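Local coordinates for protein prolyl endopeptidase (Myxococcus xanthus, PDB 2BKL) that probably hydrolyses oligopeptides on the carboxyl side of proline, and to some extent alanine, as a serine peptidase of the prolyl oligopeptidase family, at residues M611-D616 with A647-G652; L527-G532 with G551-A556. All coordinates share one frame; numbering follows the deposited sequence. Where two conformers were deposited one is given.

Contact 1 of 2, residues M611-D616 with A647-G652; sequences MAADHD and ANAGHG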
ATOM      1  N   MET A 611     -17.065  -1.357  -0.479  1.00  6.79           N
ATOM      2  CA  MET A 611     -16.418  -2.531   0.092  1.00  7.20           C
ATOM      3  C   MET A 611     -15.690  -2.143   1.362  1.00  7.80           C
ATOM      4  O   MET A 611     -14.542  -1.670   1.358  1.00  8.65           O
ATOM      5  CB  MET A 611     -15.485  -3.202  -0.884  1.00  8.88           C
ATOM      6  CG  MET A 611     -16.132  -3.400  -2.197  1.00 11.05           C
ATOM      7  SD  MET A 611     -15.614  -4.677  -3.341  0.50  8.63           S
ATOM      8  CE  MET A 611     -15.564  -6.204  -2.329  1.00 11.88           C
ATOM      9  N   ALA A 612     -16.361  -2.377   2.471  1.00  7.81           N
ATOM     10  CA  ALA A 612     -15.867  -1.981   3.787  1.00  9.08           C
ATOM     11  C   ALA A 612     -15.333  -3.185   4.545  1.00  9.18           C
ATOM     12  O   ALA A 612     -15.504  -4.335   4.150  1.00  9.32           O
ATOM     13  CB  ALA A 612     -16.974  -1.322   4.559  1.00 11.42           C
ATOM     14  N   ALA A 613     -14.608  -2.882   5.613  1.00 10.33           N
ATOM     15  CA  ALA A 613     -13.960  -3.865   6.475  1.00 10.44           C
ATOM     16  C   ALA A 613     -14.291  -3.525   7.915  1.00 12.91           C
ATOM     17  O   ALA A 613     -14.121  -2.376   8.340  1.00 15.58           O
ATOM     18  CB  ALA A 613     -12.473  -3.837   6.270  1.00 12.90           C
ATOM     19  N   ASP A 614     -14.708  -4.526   8.679  1.00  9.63           N
ATOM     20  CA  ASP A 614     -15.193  -4.306  10.045  1.00 10.92           C
ATOM     21  C   ASP A 614     -14.140  -3.939  11.084  1.00 10.88           C
ATOM     22  O   ASP A 614     -14.494  -3.407  12.134  1.00 14.35           O
ATOM     23  CB  ASP A 614     -16.061  -5.472  10.552  1.00 10.13           C
ATOM     24  CG  ASP A 614     -15.301  -6.753  10.797  1.00 12.53           C
ATOM     25  OD1 ASP A 614     -14.078  -6.806  10.539  1.00 12.52           O
ATOM     26  OD2 ASP A 614     -15.897  -7.763  11.252  1.00 14.27           O
ATOM     27  N   HIS A 615     -12.870  -4.216  10.807  1.00  8.79           N
ATOM     28  CA  HIS A 615     -11.808  -3.962  11.778  1.00  9.62           C
ATOM     29  C   HIS A 615     -10.718  -3.080  11.189  1.00  9.74           C
ATOM     30  O   HIS A 615      -9.558  -3.182  11.558  1.00 10.51           O
ATOM     31  CB  HIS A 615     -11.189  -5.273  12.266  1.00  9.92           C
ATOM     32  CG  HIS A 615     -11.903  -5.887  13.418  1.00 13.33           C
ATOM     33  ND1 HIS A 615     -12.859  -6.863  13.260  1.00 15.29           N
ATOM     34  CD2 HIS A 615     -11.790  -5.671  14.748  1.00 16.13           C
ATOM     35  CE1 HIS A 615     -13.309  -7.230  14.447  1.00 15.29           C
ATOM     36  NE2 HIS A 615     -12.678  -6.523  15.368  1.00 17.88           N
ATOM     37  N   ASP A 616     -11.102  -2.165  10.320  1.00  8.99           N
ATOM     38  CA  ASP A 616     -10.144  -1.198   9.771  1.00  8.33           C
ATOM     39  C   ASP A 616      -9.792  -0.154  10.825  1.00  9.41           C
ATOM     40  O   ASP A 616     -10.549   0.777  11.102  1.00 11.12           O
ATOM     41  CB  ASP A 616     -10.705  -0.563   8.504  1.00  8.70           C
ATOM     42  CG  ASP A 616      -9.676   0.216   7.724  1.00 10.19           C
ATOM     43  OD1 ASP A 616      -8.595   0.570   8.292  1.00  8.66           O
ATOM     44  OD2 ASP A 616      -9.889   0.492   6.521  1.00 11.71           O
ATOM     45  N   ALA A 647     -16.171  -9.330   7.186  1.00  9.72           N
ATOM     46  CA  ALA A 647     -15.978  -9.714   8.562  1.00  9.40           C
ATOM     47  C   ALA A 647     -14.514 -10.045   8.864  1.00 10.58           C
ATOM     48  O   ALA A 647     -13.792 -10.522   7.999  1.00 11.60           O
ATOM     49  CB  ALA A 647     -16.860 -10.902   8.898  1.00 11.33           C
ATOM     50  N   ASN A 648     -14.106  -9.758  10.087  1.00 11.00           N
ATOM     51  CA  ASN A 648     -12.770 -10.048  10.588  1.00 11.29           C
ATOM     52  C   ASN A 648     -11.690  -9.551   9.664  1.00 10.06           C
ATOM     53  O   ASN A 648     -10.774 -10.270   9.313  1.00 10.10           O
ATOM     54  CB  ASN A 648     -12.647 -11.543  10.858  1.00 14.68           C
ATOM     55  CG  ASN A 648     -13.698 -12.018  11.834  1.00 14.68           C
ATOM     56  OD1 ASN A 648     -13.763 -11.542  12.957  1.00 21.16           O
ATOM     57  ND2 ASN A 648     -14.554 -12.889  11.383  1.00 19.61           N
ATOM     58  N   ALA A 649     -11.812  -8.290   9.289  1.00  7.96           N
ATOM     59  CA  ALA A 649     -10.979  -7.735   8.252  1.00  7.94           C
ATOM     60  C   ALA A 649     -10.402  -6.390   8.649  1.00  9.11           C
ATOM     61  O   ALA A 649     -11.118  -5.498   9.093  1.00  8.85           O
ATOM     62  CB  ALA A 649     -11.777  -7.593   6.968  1.00  9.83           C
ATOM     63  N   GLY A 650      -9.094  -6.258   8.461  1.00  9.62           N
ATOM     64  CA  GLY A 650      -8.410  -4.983   8.540  1.00  9.68           C
ATOM     65  C   GLY A 650      -8.444  -4.243   7.219  1.00  9.68           C
ATOM     66  O   GLY A 650      -9.170  -4.620   6.285  1.00  9.75           O
ATOM     67  N   HIS A 651      -7.636  -3.195   7.162  1.00 10.00           N
ATOM     68  CA  HIS A 651      -7.574  -2.285   6.026  1.00 11.54           C
ATOM     69  C   HIS A 651      -7.289  -3.006   4.724  1.00 12.52           C
ATOM     70  O   HIS A 651      -7.813  -2.634   3.664  1.00 12.61           O
ATOM     71  CB  HIS A 651      -6.517  -1.216   6.257  1.00 12.16           C
ATOM     72  CG  HIS A 651      -6.558  -0.129   5.240  1.00 13.45           C
ATOM     73  ND1 HIS A 651      -7.645   0.700   5.106  1.00 14.09           N
ATOM     74  CD2 HIS A 651      -5.685   0.223   4.266  1.00 16.15           C
ATOM     75  CE1 HIS A 651      -7.445   1.525   4.090  1.00 16.05           C
ATOM     76  NE2 HIS A 651      -6.252   1.278   3.581  1.00 14.51           N
ATOM     77  N   GLY A 652      -6.496  -4.066   4.789  1.00 10.74           N
ATOM     78  CA  GLY A 652      -6.189  -4.837   3.603  1.00 11.30           C
ATOM     79  C   GLY A 652      -6.954  -6.144   3.472  1.00 12.71           C
ATOM     80  O   GLY A 652      -6.525  -7.012   2.727  1.00 14.43           O
TER
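Asp-616 and His-651 meet where two loops of the alpha/beta-hydrolase domain come together; with Ser-533, which the imidazole also touches, they fit the Ser-His-Asp triad expected of an S9A peptidase. The two side chains lie side by side and point the same way, their carboxylate and ring planes turned 56° apart. His-651 ND1 donates to Asp-616 OD2 over 2.7 Å in a nearly straight bond. The acceptor sits in the imidazole plane, whereas the N-H reaches OD2 on its syn side, somewhat out of the carboxylate plane. CG anti to the backbone N (chi1 -168°) lays the Asp-616 carboxylate alongside His-651. Its other oxygen, OD1, accepts from the backbone N of Arg-618 and Val-619, so both ends of the carboxylate are gripped and its rotation is fixed.

A second carboxylate clasps the loop backbone. With CG between its backbone N and carbonyl carbon (chi1 69°), Asp-614 turns its carboxylate to the 647-649 backbone. OD1 takes the N-H of Ala-649 at 3.0 Å and OD2 that of Asn-648 at 2.9 Å, each on the syn side but somewhat out of the carboxylate plane. His-615 ND1 adds a weak bond to OD1. His-615 N also donates to Ala-649 O at 2.8 Å, in a distinctly bent bond. Next to these polar links, Ala-613 CB packs on Ala-649 CB at 3.9 Å and lies 3.4 Å from Gly-650 O.

Contact 2 of 2, residues L527-G532 with G551-A556; sequences LAIYGG and GAVVCA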
ATOM      1  N   LEU A 527     -18.780   1.578 -18.304  1.00  5.73           N
ATOM      2  CA  LEU A 527     -17.535   1.902 -17.618  1.00  5.55           C
ATOM      3  C   LEU A 527     -17.708   1.896 -16.115  1.00  6.81           C
ATOM      4  O   LEU A 527     -18.553   2.600 -15.583  1.00  8.11           O
ATOM      5  CB  LEU A 527     -17.034   3.284 -18.070  1.00  6.73           C
ATOM      6  CG  LEU A 527     -15.765   3.826 -17.393  1.00  6.09           C
ATOM      7  CD1 LEU A 527     -14.593   2.922 -17.664  1.00  8.29           C
ATOM      8  CD2 LEU A 527     -15.473   5.250 -17.814  1.00  8.81           C
ATOM      9  N   ALA A 528     -16.861   1.140 -15.449  1.00  5.49           N
ATOM     10  CA  ALA A 528     -16.779   1.134 -13.978  1.00  5.42           C
ATOM     11  C   ALA A 528     -15.428   1.686 -13.532  1.00  5.26           C
ATOM     12  O   ALA A 528     -14.406   1.529 -14.210  1.00  5.68           O
ATOM     13  CB  ALA A 528     -16.962  -0.272 -13.453  1.00  7.47           C
ATOM     14  N   ILE A 529     -15.428   2.312 -12.362  1.00  4.39           N
ATOM     15  CA  ILE A 529     -14.208   2.739 -11.695  1.00  4.62           C
ATOM     16  C   ILE A 529     -14.074   2.075 -10.355  1.00  6.09           C
ATOM     17  O   ILE A 529     -15.061   1.798  -9.674  1.00  6.27           O
ATOM     18  CB  ILE A 529     -14.124   4.259 -11.572  1.00  4.71           C
ATOM     19  CG1 ILE A 529     -15.351   4.884 -10.889  1.00  7.73           C
ATOM     20  CG2 ILE A 529     -13.853   4.873 -12.939  1.00  6.47           C
ATOM     21  CD1 ILE A 529     -15.221   6.350 -10.617  1.00  6.42           C
ATOM     22  N   TYR A 530     -12.830   1.811  -9.976  1.00  5.86           N
ATOM     23  CA  TYR A 530     -12.476   1.149  -8.726  1.00  6.04           C
ATOM     24  C   TYR A 530     -11.328   1.899  -8.069  1.00  5.39           C
ATOM     25  O   TYR A 530     -10.355   2.256  -8.728  1.00  6.96           O
ATOM     26  CB  TYR A 530     -12.032  -0.330  -8.924  1.00  8.70           C
ATOM     27  CG  TYR A 530     -11.612  -1.009  -7.603  1.00  9.73           C
ATOM     28  CD1 TYR A 530     -10.357  -0.756  -7.023  1.00 13.26           C
ATOM     29  CD2 TYR A 530     -12.468  -1.798  -6.893  1.00 13.79           C
ATOM     30  CE1 TYR A 530      -9.986  -1.318  -5.808  1.00 16.40           C
ATOM     31  CE2 TYR A 530     -12.086  -2.389  -5.688  1.00 14.64           C
ATOM     32  CZ  TYR A 530     -10.868  -2.125  -5.148  1.00 17.47           C
ATOM     33  OH  TYR A 530     -10.520  -2.727  -3.937  1.00 20.70           O
ATOM     34  N   GLY A 531     -11.443   2.093  -6.760  1.00  6.23           N
ATOM     35  CA  GLY A 531     -10.315   2.544  -5.979  1.00  6.79           C
ATOM     36  C   GLY A 531     -10.490   2.191  -4.531  1.00  6.29           C
ATOM     37  O   GLY A 531     -11.608   2.076  -4.068  1.00  6.90           O
ATOM     38  N   GLY A 532      -9.378   2.073  -3.818  1.00  6.09           N
ATOM     39  CA  GLY A 532      -9.425   1.847  -2.368  1.00  6.83           C
ATOM     40  C   GLY A 532      -8.602   2.837  -1.524  1.00  9.95           C
ATOM     41  O   GLY A 532      -7.508   3.207  -2.021  1.00  9.94           O
ATOM     42  N   GLY A 551     -20.651   4.361 -15.272  1.00  7.15           N
ATOM     43  CA  GLY A 551     -21.774   3.467 -15.093  1.00  6.32           C
ATOM     44  C   GLY A 551     -21.834   2.823 -13.712  1.00  7.43           C
ATOM     45  O   GLY A 551     -22.931   2.540 -13.184  1.00  8.69           O
ATOM     46  N   ALA A 552     -20.669   2.590 -13.120  1.00  5.27           N
ATOM     47  CA  ALA A 552     -20.600   1.957 -11.805  1.00  7.08           C
ATOM     48  C   ALA A 552     -19.328   2.366 -11.083  1.00  6.62           C
ATOM     49  O   ALA A 552     -18.317   2.738 -11.713  1.00  6.48           O
ATOM     50  CB  ALA A 552     -20.694   0.468 -11.941  1.00  6.52           C
ATOM     51  N   VAL A 553     -19.383   2.277  -9.761  1.00  6.03           N
ATOM     52  CA  VAL A 553     -18.271   2.656  -8.889  1.00  5.92           C
ATOM     53  C   VAL A 553     -18.134   1.582  -7.834  1.00  6.10           C
ATOM     54  O   VAL A 553     -19.130   1.207  -7.178  1.00  6.08           O
ATOM     55  CB  VAL A 553     -18.558   3.981  -8.199  1.00  6.09           C
ATOM     56  CG1 VAL A 553     -17.502   4.351  -7.159  1.00  6.29           C
ATOM     57  CG2 VAL A 553     -18.737   5.117  -9.193  1.00  7.16           C
ATOM     58  N   VAL A 554     -16.922   1.104  -7.646  1.00  6.93           N
ATOM     59  CA  VAL A 554     -16.557   0.221  -6.545  1.00  6.82           C
ATOM     60  C   VAL A 554     -15.575   0.997  -5.667  1.00  7.34           C
ATOM     61  O   VAL A 554     -14.504   1.391  -6.131  1.00  6.59           O
ATOM     62  CB  VAL A 554     -15.940  -1.109  -7.017  1.00  6.80           C
ATOM     63  CG1 VAL A 554     -15.677  -2.014  -5.806  1.00  8.48           C
ATOM     64  CG2 VAL A 554     -16.858  -1.808  -8.018  1.00  9.51           C
ATOM     65  N   CYS A 555     -15.946   1.196  -4.396  1.00  5.65           N
ATOM     66  CA  CYS A 555     -15.236   2.137  -3.509  1.00  5.86           C
ATOM     67  C   CYS A 555     -14.873   1.341  -2.278  1.00  7.99           C
ATOM     68  O   CYS A 555     -15.756   0.938  -1.522  1.00  8.53           O
ATOM     69  CB  CYS A 555     -16.163   3.318  -3.196  1.00  6.36           C
ATOM     70  SG  CYS A 555     -15.503   4.535  -2.071  1.00  8.18           S
ATOM     71  N   ALA A 556     -13.594   1.074  -2.063  1.00  7.29           N
ATOM     72  CA  ALA A 556     -13.114   0.232  -0.968  1.00  6.71           C
ATOM     73  C   ALA A 556     -12.451   1.036   0.127  1.00  5.45           C
ATOM     74  O   ALA A 556     -11.709   1.999  -0.125  1.00  6.52           O
ATOM     75  CB  ALA A 556     -12.132  -0.828  -1.480  1.00  7.99           C
TER
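Strands 527-532 and 552-556 are the parallel pair of a beta-alpha-beta unit in the hydrolase sheet, with Ile-529 beside Val-553 and Tyr-530 beside Val-554; helix 534-545 makes the crossover between them. Leu-527 O opens the ladder by accepting twice, from Gly-551 N at 2.8 Å and from Ala-552 N at 3.2 Å. Beyond it the bonds alternate: Ile-529 N to Ala-552 O, Val-554 N to Ile-529 O at 2.8 Å, Gly-531 N to Val-554 O, and Ala-556 N to Gly-531 O at 3.0 Å.

The side chains divide between the two faces. Ile-529 and Val-553 run alongside each other under the crossover helix, where both touch Val-539. Ile-529 CG1 stands between its backbone N and carbonyl carbon (chi1 54°) and meets Val-553 CG2 at 3.8 Å. On the other face, toward helix 657-674, the Tyr-530 ring passes aslant over the neighbouring strand. Its CD2 comes to 3.4 Å from Val-554 CG1, and its hydroxyl end reaches further along, with OH 3.5 Å from Ala-556 CB. CG anti to the backbone N (chi1 178°) swings the ring that way. Gly-531 and Gly-532 bring no side chains of their own; the strand ends at Gly-532 and the chain turns through Ser-533 into helix 534-545, consistent with the nucleophile elbow (GxSxG) of alpha/beta hydrolases.

How the contacts relate
The two contacts share one sheet, in which strand 552-556 of contact 2 neighbours strand 607-613 of contact 1, and their centres are 18 Å apart. They meet directly where Met-611 N probably hydrogen-bonds to Cys-555 O at 2.8 Å, and where Ala-556 CB packs 3.8 Å from Met-611 O. Both lead to the same site from the C-terminal ends of parallel strands: contact 2 delivers Ser-533 just after Gly-532, while contact 1 supplies Asp-616 and His-651, the likely remaining members of the triad. Ser-533 and His-651 both line the pocket of the bound N-[(benzyloxy)carbonyl]-L-alanyl-L-proline, which lies about 4 Å from the His-651 side chain.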